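Local coordinates for glutamine amidotransferase domain-containing protein (Thermotoga maritima, PDB 1O1Y) that probably transfers the amide nitrogen of glutamine to an acceptor, as a putative glutamine amidotransferase with a flavodoxin-like fold, at residues A[129-134]-A[163-168]; A[123-128]-A[145-150]; A[30-35]-A[228-233]. One frame throughout, in Å; residues are numbered along the deposited sequence. Where two conformers were deposited one is given.

In the fold
Contacts 1 and 2 are neighbours in one mixed sheet and share strand 125-130, which pairs with strand 143-150 in contact 2 and with strand 161-165 in contact 1. Their centres lie 14 Å apart and they touch, F164 packing on V128. Along the chain their segments alternate: 123-128, 129-134, 145-150, 163-168. Contact 3 stands apart, its centre about 20 Å from contact 2 and 22 Å from contact 1; it joins helix 28-35 to the C-terminal helix 211-237, so everything in contacts 1 and 2 falls between its two segments in sequence. That long helix also reaches contact 2, where it covers W125, and so spans from the antiparallel strands to the N-terminal part of the fold.

Contact 1. Residues A[129-134]-A[163-168]; sequences EKVSDN and VFTSEK
An antiparallel strand pair in the mixed sheet of the flavodoxin-like fold of this glutamine amidotransferase domain joins E129 and K130, at the end of strand 125-130, to T165 and F164 of strand 161-165. E129 and T165 form a hydrogen-bonded pair: E129 N donates to T165 O and T165 N returns to E129 O at 2.9 Å, in the plane of that carbonyl. Two residues on, V131 N reaches V163 O at 2.9 Å, coming from above the carbonyl plane. K130 and F164 make the non-hydrogen-bonded pair between them. Their side chains share one face, where K130 CB lies 3.8 Å from F164 CE1; CG, anti to the backbone N (chi1 -168°), continues past the same ring atom. The ammonium group of K130 goes on to the carbonyls of F137 and F140. Past the strand, V131 CG1 meets T165 CG2 at 3.6 Å, the two side chains crossing at about a right angle. S132 OG accepts from N134 N at 2.9 Å, an ST turn; S132 CB lies 3.9 Å from V163 CG2. The F164 ring makes edge-to-face contacts with F137 and F184. On its other edge, strand 161-165 carries a classic beta bulge, V163 and F164 both facing G173; V163 and N134 pack on V175 of strand 173-176, while strand 143-150 flanks the far edge of strand 125-130.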
loop_
_atom_site.group_PDB
_atom_site.type_symbol
_atom_site.label_atom_id
_atom_site.label_comp_id
_atom_site.label_asym_id
_atom_site.label_seq_id
_atom_site.Cartn_x
_atom_site.Cartn_y
_atom_site.Cartn_z
ATOM N N GLU A 129 -3.581 -13.057 8.004
ATOM C CA GLU A 129 -2.955 -14.360 7.962
ATOM C C GLU A 129 -2.404 -14.631 6.530
ATOM O O GLU A 129 -3.018 -14.288 5.484
ATOM C CB GLU A 129 -3.972 -15.440 8.372
ATOM C CG GLU A 129 -4.586 -15.243 9.776
ATOM C CD GLU A 129 -5.723 -14.254 9.852
ATOM O OE1 GLU A 129 -6.539 -14.177 8.909
ATOM O OE2 GLU A 129 -5.792 -13.508 10.896
ATOM N N LYS A 130 -1.229 -15.209 6.494
ATOM C CA LYS A 130 -0.504 -15.496 5.269
ATOM C C LYS A 130 -0.834 -16.862 4.714
ATOM O O LYS A 130 -0.653 -17.856 5.363
ATOM C CB LYS A 130 1.004 -15.296 5.467
ATOM C CG LYS A 130 1.826 -15.301 4.136
ATOM C CD LYS A 130 3.344 -15.202 4.316
ATOM C CE LYS A 130 4.016 -16.499 4.596
ATOM N NZ LYS A 130 5.512 -16.399 4.541
ATOM N N VAL A 131 -1.363 -16.876 3.484
ATOM C CA VAL A 131 -1.940 -18.047 2.900
ATOM C C VAL A 131 -1.209 -18.480 1.616
ATOM O O VAL A 131 -1.723 -19.220 0.803
ATOM C CB VAL A 131 -3.456 -17.828 2.650
ATOM C CG1 VAL A 131 -4.168 -17.583 3.951
ATOM C CG2 VAL A 131 -3.747 -16.677 1.707
ATOM N N SER A 132 0.034 -18.051 1.477
ATOM C CA SER A 132 0.861 -18.408 0.327
ATOM C C SER A 132 2.331 -18.472 0.702
ATOM O O SER A 132 2.791 -17.684 1.523
ATOM C CB SER A 132 0.720 -17.318 -0.745
ATOM O OG SER A 132 1.577 -17.537 -1.844
ATOM N N ASP A 133 3.078 -19.344 0.029
ATOM C CA ASP A 133 4.560 -19.364 0.129
ATOM C C ASP A 133 5.239 -18.475 -0.914
ATOM O O ASP A 133 6.447 -18.636 -1.160
ATOM C CB ASP A 133 5.193 -20.752 0.101
ATOM C CG ASP A 133 6.710 -20.727 0.549
ATOM O OD1 ASP A 133 7.101 -19.907 1.449
ATOM O OD2 ASP A 133 7.570 -21.471 0.041
ATOM N N ASN A 134 4.504 -17.533 -1.489
ATOM C CA ASN A 134 5.089 -16.567 -2.449
ATOM C C ASN A 134 6.386 -15.987 -1.912
ATOM O O ASN A 134 6.445 -15.470 -0.797
ATOM C CB ASN A 134 4.137 -15.388 -2.705
ATOM C CG ASN A 134 4.692 -14.425 -3.746
ATOM O OD1 ASN A 134 5.321 -13.427 -3.386
ATOM N ND2 ASN A 134 4.462 -14.721 -5.032
ATOM N N VAL A 163 -2.264 -13.849 -1.120
ATOM C CA VAL A 163 -1.171 -14.011 -0.171
ATOM C C VAL A 163 -1.610 -13.748 1.266
ATOM O O VAL A 163 -1.030 -14.350 2.192
ATOM C CB VAL A 163 0.046 -13.148 -0.570
ATOM C CG1 VAL A 163 1.216 -13.299 0.428
ATOM C CG2 VAL A 163 0.549 -13.618 -1.931
ATOM N N PHE A 164 -2.536 -12.833 1.464
ATOM C CA PHE A 164 -3.078 -12.567 2.776
ATOM C C PHE A 164 -4.597 -12.592 2.822
ATOM O O PHE A 164 -5.284 -12.081 1.924
ATOM C CB PHE A 164 -2.604 -11.225 3.337
ATOM C CG PHE A 164 -1.099 -11.137 3.532
ATOM C CD1 PHE A 164 -0.490 -11.623 4.705
ATOM C CD2 PHE A 164 -0.302 -10.629 2.529
ATOM C CE1 PHE A 164 0.877 -11.564 4.878
ATOM C CE2 PHE A 164 1.066 -10.589 2.712
ATOM C CZ PHE A 164 1.656 -11.071 3.885
ATOM N N THR A 165 -5.095 -13.095 3.937
ATOM C CA THR A 165 -6.508 -13.061 4.276
ATOM C C THR A 165 -6.730 -12.514 5.680
ATOM O O THR A 165 -5.799 -12.156 6.365
ATOM C CB THR A 165 -7.091 -14.476 4.077
ATOM O OG1 THR A 165 -8.528 -14.439 4.067
ATOM C CG2 THR A 165 -6.720 -15.390 5.224
ATOM N N SER A 166 -7.990 -12.465 6.103
ATOM C CA SER A 166 -8.331 -12.050 7.442
ATOM C C SER A 166 -9.694 -12.569 7.829
ATOM O O SER A 166 -10.468 -13.057 7.000
ATOM C CB SER A 166 -8.328 -10.536 7.578
ATOM O OG SER A 166 -9.351 -9.915 6.793
ATOM N N GLU A 167 -10.008 -12.439 9.108
ATOM C CA GLU A 167 -11.332 -12.767 9.562
ATOM C C GLU A 167 -12.432 -11.901 8.939
ATOM O O GLU A 167 -13.465 -12.427 8.527
ATOM C CB GLU A 167 -11.383 -12.750 11.081
ATOM C CG GLU A 167 -12.575 -13.501 11.613
ATOM C CD GLU A 167 -12.413 -13.820 13.068
ATOM O OE1 GLU A 167 -12.768 -12.936 13.876
ATOM O OE2 GLU A 167 -11.910 -14.924 13.389
ATOM N N LYS A 168 -12.239 -10.587 8.844
ATOM C CA LYS A 168 -13.273 -9.737 8.270
ATOM C C LYS A 168 -13.347 -9.729 6.735
ATOM O O LYS A 168 -14.454 -9.608 6.160
ATOM C CB LYS A 168 -13.150 -8.297 8.781
ATOM C CG LYS A 168 -13.552 -8.145 10.238
ATOM C CD LYS A 168 -13.074 -6.833 10.868
ATOM C CE LYS A 168 -14.064 -5.710 10.762
ATOM N NZ LYS A 168 -15.316 -5.912 11.579
#

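Contact 2. Residues A[123-128]-A[145-150]; sequences IGWYFV and RVFQWH. With SO4 (sulfate ion), chain E; SO4 (sulfate ion), chain H.
I123 and W149 begin an antiparallel pairing that runs through F127 and R145, part of the mixed sheet of this flavodoxin-like fold. The tightly packed part centres on two tryptophans. I123 CG2 sits over the centre of the W149 six-membered ring, 3.9 Å from its centroid, and W149 NE1 bonds to E203. F147, its CG anti to the backbone N (chi1 -179°), lays CB over one face of W125, 3.8 Å from the six-membered centroid. W125 NE1 donates to L214 O, and L225 of helix 211-237 packs on the indole with M193. An alanine in place of W125 would probably open a gap between F147 and that helix and leave L214 O without this donor. At G124, where a CB would jam against the preceding carbonyl, N and O both bond to Q148. V146, on the face opposite W125, sets CG2 3.8 Å from V128 CG1, and a water joins F127 O to Q148 NE2, which also bonds to Q172 OE1. The looser end is polar and less certain, R145 having two modelled conformers. In the one described, R145 NH2 lies 3.4 Å from F127 CZ, the guanidinium plane turned 46° from the ring, and NH1 forms a salt bridge with E221. Of two sulfate ions, probably from the crystallisation liquor, R145 NH1 bonds O3 of one at 3.3 Å and NH2, weakly, O3 of the other at 2.9 Å.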
loop_
_atom_site.group_PDB
_atom_site.type_symbol
_atom_site.label_atom_id
_atom_site.label_comp_id
_atom_site.label_asym_id
_atom_site.label_seq_id
_atom_site.Cartn_x
_atom_site.Cartn_y
_atom_site.Cartn_z
ATOM N N ILE A 123 -10.299 0.070 11.037
ATOM C CA ILE A 123 -9.506 1.230 11.357
ATOM C C ILE A 123 -8.805 0.897 12.666
ATOM O O ILE A 123 -9.434 0.794 13.717
ATOM C CB ILE A 123 -10.324 2.491 11.511
ATOM C CG1 ILE A 123 -11.087 2.795 10.222
ATOM C CG2 ILE A 123 -9.382 3.649 11.916
ATOM C CD1 ILE A 123 -12.035 3.980 10.329
ATOM N N GLY A 124 -7.508 0.660 12.577
ATOM C CA GLY A 124 -6.761 0.221 13.744
ATOM C C GLY A 124 -5.893 -0.975 13.492
ATOM O O GLY A 124 -5.558 -1.265 12.364
ATOM N N TRP A 125 -5.578 -1.709 14.567
ATOM C CA TRP A 125 -4.612 -2.801 14.460
ATOM C C TRP A 125 -5.344 -4.143 14.437
ATOM O O TRP A 125 -6.194 -4.400 15.297
ATOM C CB TRP A 125 -3.638 -2.697 15.655
ATOM C CG TRP A 125 -2.697 -1.549 15.497
ATOM C CD1 TRP A 125 -2.822 -0.301 16.026
ATOM C CD2 TRP A 125 -1.478 -1.545 14.747
ATOM N NE1 TRP A 125 -1.744 0.478 15.645
ATOM C CE2 TRP A 125 -0.909 -0.264 14.868
ATOM C CE3 TRP A 125 -0.794 -2.497 14.013
ATOM C CZ2 TRP A 125 0.289 0.080 14.272
ATOM C CZ3 TRP A 125 0.388 -2.169 13.426
ATOM C CH2 TRP A 125 0.933 -0.874 13.569
ATOM N N TYR A 126 -5.073 -4.953 13.416
ATOM C CA TYR A 126 -5.799 -6.191 13.174
ATOM C C TYR A 126 -4.815 -7.241 12.731
ATOM O O TYR A 126 -3.799 -6.941 12.151
ATOM C CB TYR A 126 -6.857 -6.028 12.048
ATOM C CG TYR A 126 -7.996 -5.047 12.322
ATOM C CD1 TYR A 126 -7.809 -3.686 12.250
ATOM C CD2 TYR A 126 -9.278 -5.491 12.614
ATOM C CE1 TYR A 126 -8.808 -2.821 12.506
ATOM C CE2 TYR A 126 -10.318 -4.600 12.848
ATOM C CZ TYR A 126 -10.076 -3.255 12.779
ATOM O OH TYR A 126 -11.101 -2.338 13.023
ATOM N N PHE A 127 -5.179 -8.497 12.942
ATOM C CA PHE A 127 -4.451 -9.611 12.308
ATOM C C PHE A 127 -4.815 -9.819 10.834
ATOM O O PHE A 127 -5.979 -9.704 10.430
ATOM C CB PHE A 127 -4.745 -10.912 13.062
ATOM C CG PHE A 127 -4.057 -11.012 14.413
ATOM C CD1 PHE A 127 -2.699 -10.981 14.512
ATOM C CD2 PHE A 127 -4.791 -11.152 15.570
ATOM C CE1 PHE A 127 -2.044 -11.096 15.747
ATOM C CE2 PHE A 127 -4.132 -11.233 16.806
ATOM C CZ PHE A 127 -2.764 -11.207 16.870
ATOM N N VAL A 128 -3.810 -10.221 10.063
ATOM C CA VAL A 128 -3.948 -10.823 8.759
ATOM C C VAL A 128 -3.169 -12.115 8.827
ATOM O O VAL A 128 -2.243 -12.284 9.630
ATOM C CB VAL A 128 -3.390 -9.958 7.599
ATOM C CG1 VAL A 128 -4.280 -8.717 7.435
ATOM C CG2 VAL A 128 -1.942 -9.591 7.779
ATOM N N ARG A 145 0.150 -8.850 13.009
ATOM C CA ARG A 145 -0.614 -7.660 13.358
ATOM C C ARG A 145 -0.191 -6.499 12.488
ATOM O O ARG A 145 0.986 -6.168 12.389
ATOM C CB ARG A 145 -0.403 -7.328 14.815
ATOM C CG ARG A 145 -1.382 -6.343 15.327
ATOM C CD ARG A 145 -1.233 -6.052 16.837
ATOM N NE ARG A 145 -1.708 -7.161 17.660
ATOM C CZ ARG A 145 -0.943 -8.014 18.336
ATOM N NH1 ARG A 145 0.393 -7.926 18.324
ATOM N NH2 ARG A 145 -1.523 -8.952 19.078
ATOM N N VAL A 146 -1.173 -5.912 11.806
ATOM C CA VAL A 146 -0.940 -4.833 10.858
ATOM C C VAL A 146 -1.945 -3.692 11.047
ATOM O O VAL A 146 -2.988 -3.825 11.751
ATOM C CB VAL A 146 -1.028 -5.343 9.400
ATOM C CG1 VAL A 146 -0.046 -6.444 9.159
ATOM C CG2 VAL A 146 -2.457 -5.744 9.050
ATOM N N PHE A 147 -1.627 -2.551 10.453
ATOM C CA PHE A 147 -2.481 -1.370 10.606
ATOM C C PHE A 147 -3.425 -1.199 9.385
ATOM O O PHE A 147 -3.019 -1.286 8.229
ATOM C CB PHE A 147 -1.639 -0.134 10.778
ATOM C CG PHE A 147 -2.423 1.119 10.975
ATOM C CD1 PHE A 147 -3.226 1.291 12.088
ATOM C CD2 PHE A 147 -2.298 2.166 10.056
ATOM C CE1 PHE A 147 -3.932 2.510 12.264
ATOM C CE2 PHE A 147 -2.976 3.346 10.227
ATOM C CZ PHE A 147 -3.813 3.508 11.324
ATOM N N GLN A 148 -4.687 -0.993 9.681
ATOM C CA GLN A 148 -5.749 -0.915 8.676
ATOM C C GLN A 148 -6.439 0.413 8.766
ATOM O O GLN A 148 -6.683 0.953 9.867
ATOM C CB GLN A 148 -6.829 -1.978 8.921
ATOM C CG GLN A 148 -6.310 -3.417 8.799
ATOM C CD GLN A 148 -6.199 -3.891 7.368
ATOM O OE1 GLN A 148 -6.193 -3.090 6.426
ATOM N NE2 GLN A 148 -6.114 -5.221 7.196
ATOM N N TRP A 149 -6.805 0.939 7.617
ATOM C CA TRP A 149 -7.659 2.098 7.567
ATOM C C TRP A 149 -8.462 2.076 6.268
ATOM O O TRP A 149 -8.182 2.812 5.334
ATOM C CB TRP A 149 -6.848 3.390 7.672
ATOM C CG TRP A 149 -7.709 4.567 8.137
ATOM C CD1 TRP A 149 -8.926 4.942 7.655
ATOM C CD2 TRP A 149 -7.410 5.479 9.204
ATOM N NE1 TRP A 149 -9.402 6.021 8.362
ATOM C CE2 TRP A 149 -8.477 6.380 9.302
ATOM C CE3 TRP A 149 -6.350 5.613 10.093
ATOM C CZ2 TRP A 149 -8.496 7.410 10.247
ATOM C CZ3 TRP A 149 -6.369 6.642 11.013
ATOM C CH2 TRP A 149 -7.428 7.514 11.084
ATOM N N HIS A 150 -9.485 1.228 6.216
ATOM C CA HIS A 150 -10.219 1.038 4.963
ATOM C C HIS A 150 -11.645 0.591 5.229
ATOM O O HIS A 150 -11.916 -0.121 6.181
ATOM C CB HIS A 150 -9.496 0.036 4.036
ATOM C CG HIS A 150 -9.677 -1.398 4.424
ATOM N ND1 HIS A 150 -10.612 -2.220 3.818
ATOM C CD2 HIS A 150 -9.078 -2.152 5.378
ATOM C CE1 HIS A 150 -10.579 -3.413 4.392
ATOM N NE2 HIS A 150 -9.672 -3.391 5.356
HETATM S S SO4 E . -2.132 -12.763 20.669
HETATM O O1 SO4 E . -1.932 -13.246 22.016
HETATM O O2 SO4 E . -1.129 -13.318 19.807
HETATM O O3 SO4 E . -2.097 -11.311 20.599
HETATM O O4 SO4 E . -3.486 -13.087 20.285
HETATM S S SO4 H . 3.301 -10.621 20.662
HETATM O O1 SO4 H . 4.016 -10.476 21.926
HETATM O O2 SO4 H . 4.230 -10.999 19.604
HETATM O O3 SO4 H . 2.629 -9.399 20.179
HETATM O O4 SO4 H . 2.387 -11.739 20.808
HETATM O O HOH W 1 -4.933 -6.220 17.071
HETATM O O HOH W 2 -7.155 -7.396 8.928
#

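Contact 3. Residues A[30-35]-A[228-233]; sequences EDIFRE and LLRSLL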
loop_
_atom_site.group_PDB
_atom_site.type_symbol
_atom_site.label_atom_id
_atom_site.label_comp_id
_atom_site.label_asym_id
_atom_site.label_seq_id
_atom_site.Cartn_x
_atom_site.Cartn_y
_atom_site.Cartn_z
ATOM N N GLU A 30 10.281 5.546 3.461
ATOM C CA GLU A 30 11.227 6.657 3.262
ATOM C C GLU A 30 12.565 6.450 4.018
ATOM O O GLU A 30 13.654 6.703 3.483
ATOM C CB GLU A 30 10.596 7.989 3.695
ATOM C CG GLU A 30 11.105 9.160 2.939
ATOM C CD GLU A 30 10.291 10.398 3.260
ATOM O OE1 GLU A 30 9.180 10.582 2.712
ATOM O OE2 GLU A 30 10.765 11.149 4.104
ATOM N N ASP A 31 12.455 6.027 5.266
ATOM C CA ASP A 31 13.579 5.715 6.102
ATOM C C ASP A 31 14.417 4.580 5.474
ATOM O O ASP A 31 15.654 4.645 5.452
ATOM C CB ASP A 31 13.095 5.271 7.479
ATOM C CG ASP A 31 12.285 6.369 8.203
ATOM O OD1 ASP A 31 12.690 7.554 8.121
ATOM O OD2 ASP A 31 11.285 6.103 8.886
ATOM N N ILE A 32 13.728 3.556 5.002
ATOM C CA ILE A 32 14.411 2.445 4.347
ATOM C C ILE A 32 15.112 2.879 3.076
ATOM O O ILE A 32 16.256 2.497 2.838
ATOM C CB ILE A 32 13.473 1.298 4.088
ATOM C CG1 ILE A 32 12.978 0.714 5.401
ATOM C CG2 ILE A 32 14.184 0.234 3.226
ATOM C CD1 ILE A 32 11.823 -0.227 5.249
ATOM N N PHE A 33 14.448 3.683 2.257
ATOM C CA PHE A 33 15.057 4.135 1.001
ATOM C C PHE A 33 16.258 4.956 1.325
ATOM O O PHE A 33 17.310 4.836 0.688
ATOM C CB PHE A 33 14.059 4.964 0.176
ATOM C CG PHE A 33 12.855 4.226 -0.314
ATOM C CD1 PHE A 33 12.692 2.838 -0.197
ATOM C CD2 PHE A 33 11.837 4.962 -0.930
ATOM C CE1 PHE A 33 11.525 2.206 -0.639
ATOM C CE2 PHE A 33 10.682 4.322 -1.392
ATOM C CZ PHE A 33 10.520 2.954 -1.262
ATOM N N ARG A 34 16.143 5.820 2.337
ATOM C CA ARG A 34 17.285 6.617 2.714
ATOM C C ARG A 34 18.476 5.770 3.237
ATOM O O ARG A 34 19.622 6.054 2.908
ATOM C CB ARG A 34 16.898 7.706 3.744
ATOM C CG ARG A 34 16.166 8.868 3.079
ATOM C CD ARG A 34 15.751 10.001 4.048
ATOM N NE ARG A 34 14.733 10.904 3.455
ATOM C CZ ARG A 34 14.993 11.851 2.537
ATOM N NH1 ARG A 34 16.229 12.040 2.074
ATOM N NH2 ARG A 34 14.015 12.624 2.080
ATOM N N GLU A 35 18.168 4.786 4.062
ATOM C CA GLU A 35 19.159 3.853 4.631
ATOM C C GLU A 35 19.942 3.178 3.515
ATOM O O GLU A 35 21.142 3.002 3.635
ATOM C CB GLU A 35 18.437 2.823 5.490
ATOM C CG GLU A 35 18.078 3.437 6.843
ATOM C CD GLU A 35 16.989 2.714 7.631
ATOM O OE1 GLU A 35 16.790 1.504 7.396
ATOM O OE2 GLU A 35 16.354 3.379 8.524
ATOM N N LEU A 228 10.212 -6.592 8.216
ATOM C CA LEU A 228 9.466 -7.291 7.162
ATOM C C LEU A 228 9.351 -6.455 5.867
ATOM O O LEU A 228 9.514 -6.963 4.763
ATOM C CB LEU A 228 8.095 -7.669 7.664
ATOM C CG LEU A 228 8.059 -8.704 8.803
ATOM C CD1 LEU A 228 6.640 -8.870 9.319
ATOM C CD2 LEU A 228 8.604 -9.992 8.356
ATOM N N LEU A 229 9.122 -5.178 6.046
ATOM C CA LEU A 229 9.007 -4.228 4.952
ATOM C C LEU A 229 10.355 -4.171 4.179
ATOM O O LEU A 229 10.368 -4.182 2.937
ATOM C CB LEU A 229 8.602 -2.881 5.522
ATOM C CG LEU A 229 8.403 -1.712 4.546
ATOM C CD1 LEU A 229 7.492 -2.051 3.363
ATOM C CD2 LEU A 229 7.888 -0.462 5.313
ATOM N N ARG A 230 11.466 -4.128 4.907
ATOM C CA ARG A 230 12.808 -4.178 4.297
ATOM C C ARG A 230 12.963 -5.455 3.467
ATOM O O ARG A 230 13.461 -5.419 2.334
ATOM C CB ARG A 230 13.927 -4.224 5.319
ATOM C CG ARG A 230 14.345 -2.971 5.860
ATOM C CD ARG A 230 15.572 -3.133 6.759
ATOM N NE ARG A 230 15.772 -1.939 7.555
ATOM C CZ ARG A 230 15.684 -1.883 8.868
ATOM N NH1 ARG A 230 15.303 -2.946 9.573
ATOM N NH2 ARG A 230 15.952 -0.744 9.481
ATOM N N SER A 231 12.530 -6.585 4.027
ATOM C CA SER A 231 12.657 -7.865 3.334
ATOM C C SER A 231 11.849 -7.826 2.039
ATOM O O SER A 231 12.322 -8.307 1.005
ATOM C CB SER A 231 12.210 -9.039 4.212
ATOM O OG SER A 231 13.157 -9.208 5.268
ATOM N N LEU A 232 10.594 -7.407 2.144
ATOM C CA LEU A 232 9.715 -7.275 0.987
ATOM C C LEU A 232 10.373 -6.424 -0.116
ATOM O O LEU A 232 10.432 -6.839 -1.271
ATOM C CB LEU A 232 8.341 -6.733 1.375
ATOM C CG LEU A 232 7.372 -6.456 0.200
ATOM C CD1 LEU A 232 7.065 -7.785 -0.553
ATOM C CD2 LEU A 232 6.164 -5.795 0.747
ATOM N N LEU A 233 10.846 -5.246 0.258
ATOM C CA LEU A 233 11.404 -4.303 -0.702
ATOM C C LEU A 233 12.647 -4.857 -1.354
ATOM O O LEU A 233 12.791 -4.775 -2.575
ATOM C CB LEU A 233 11.676 -2.970 -0.027
ATOM C CG LEU A 233 10.449 -2.177 0.406
ATOM C CD1 LEU A 233 10.892 -1.078 1.367
ATOM C CD2 LEU A 233 9.639 -1.598 -0.751
#
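I32 buries the largest area, its CD1 resting 3.8 Å from L229 CG and an equal 3.8 Å from R230 CG on the facing helix. CG1 stands anti to the carbonyl carbon (chi1 -65°) and the chain then extends at chi2, which carries CD1 out between those two residues. The second branch, CG2, goes to L233 CD1 at 4.0 Å, so the forked side chain touches the adjacent L229 and R230 and, one turn on, L233. F33 joins from the next position: its CE1 approaches L233 CD1 at 3.9 Å, ring and leucine side chain crossing at about a right angle. In the flavodoxin-like fold helices flank a central parallel sheet, and here helix 28-35, which lies in sequence between strands 14-18 and 39-43 of that sheet, meets the C-terminal helix 211-237 at 60°. The short axes stay 10.7 Å apart at their closest; side chains of I32, F33, L229 and L233 fill the interface, with M29 packing on both leucines. At the exposed side a salt bridge lies beside this apolar patch. R230 is extended from CG to NE and its NH2 donates to E35 OE1 at 3.2 Å; the acceptor lies in the guanidinium plane, while the donor comes from the syn side, tilted out of the carboxylate plane. The two planes are turned 39° apart, and OE1 of E35 is nearer to NH2 than to R230 NE, 3.6 Å away. The second oxygen of E35, OE2, forms a salt bridge with K226, whose side chain also packs against I32.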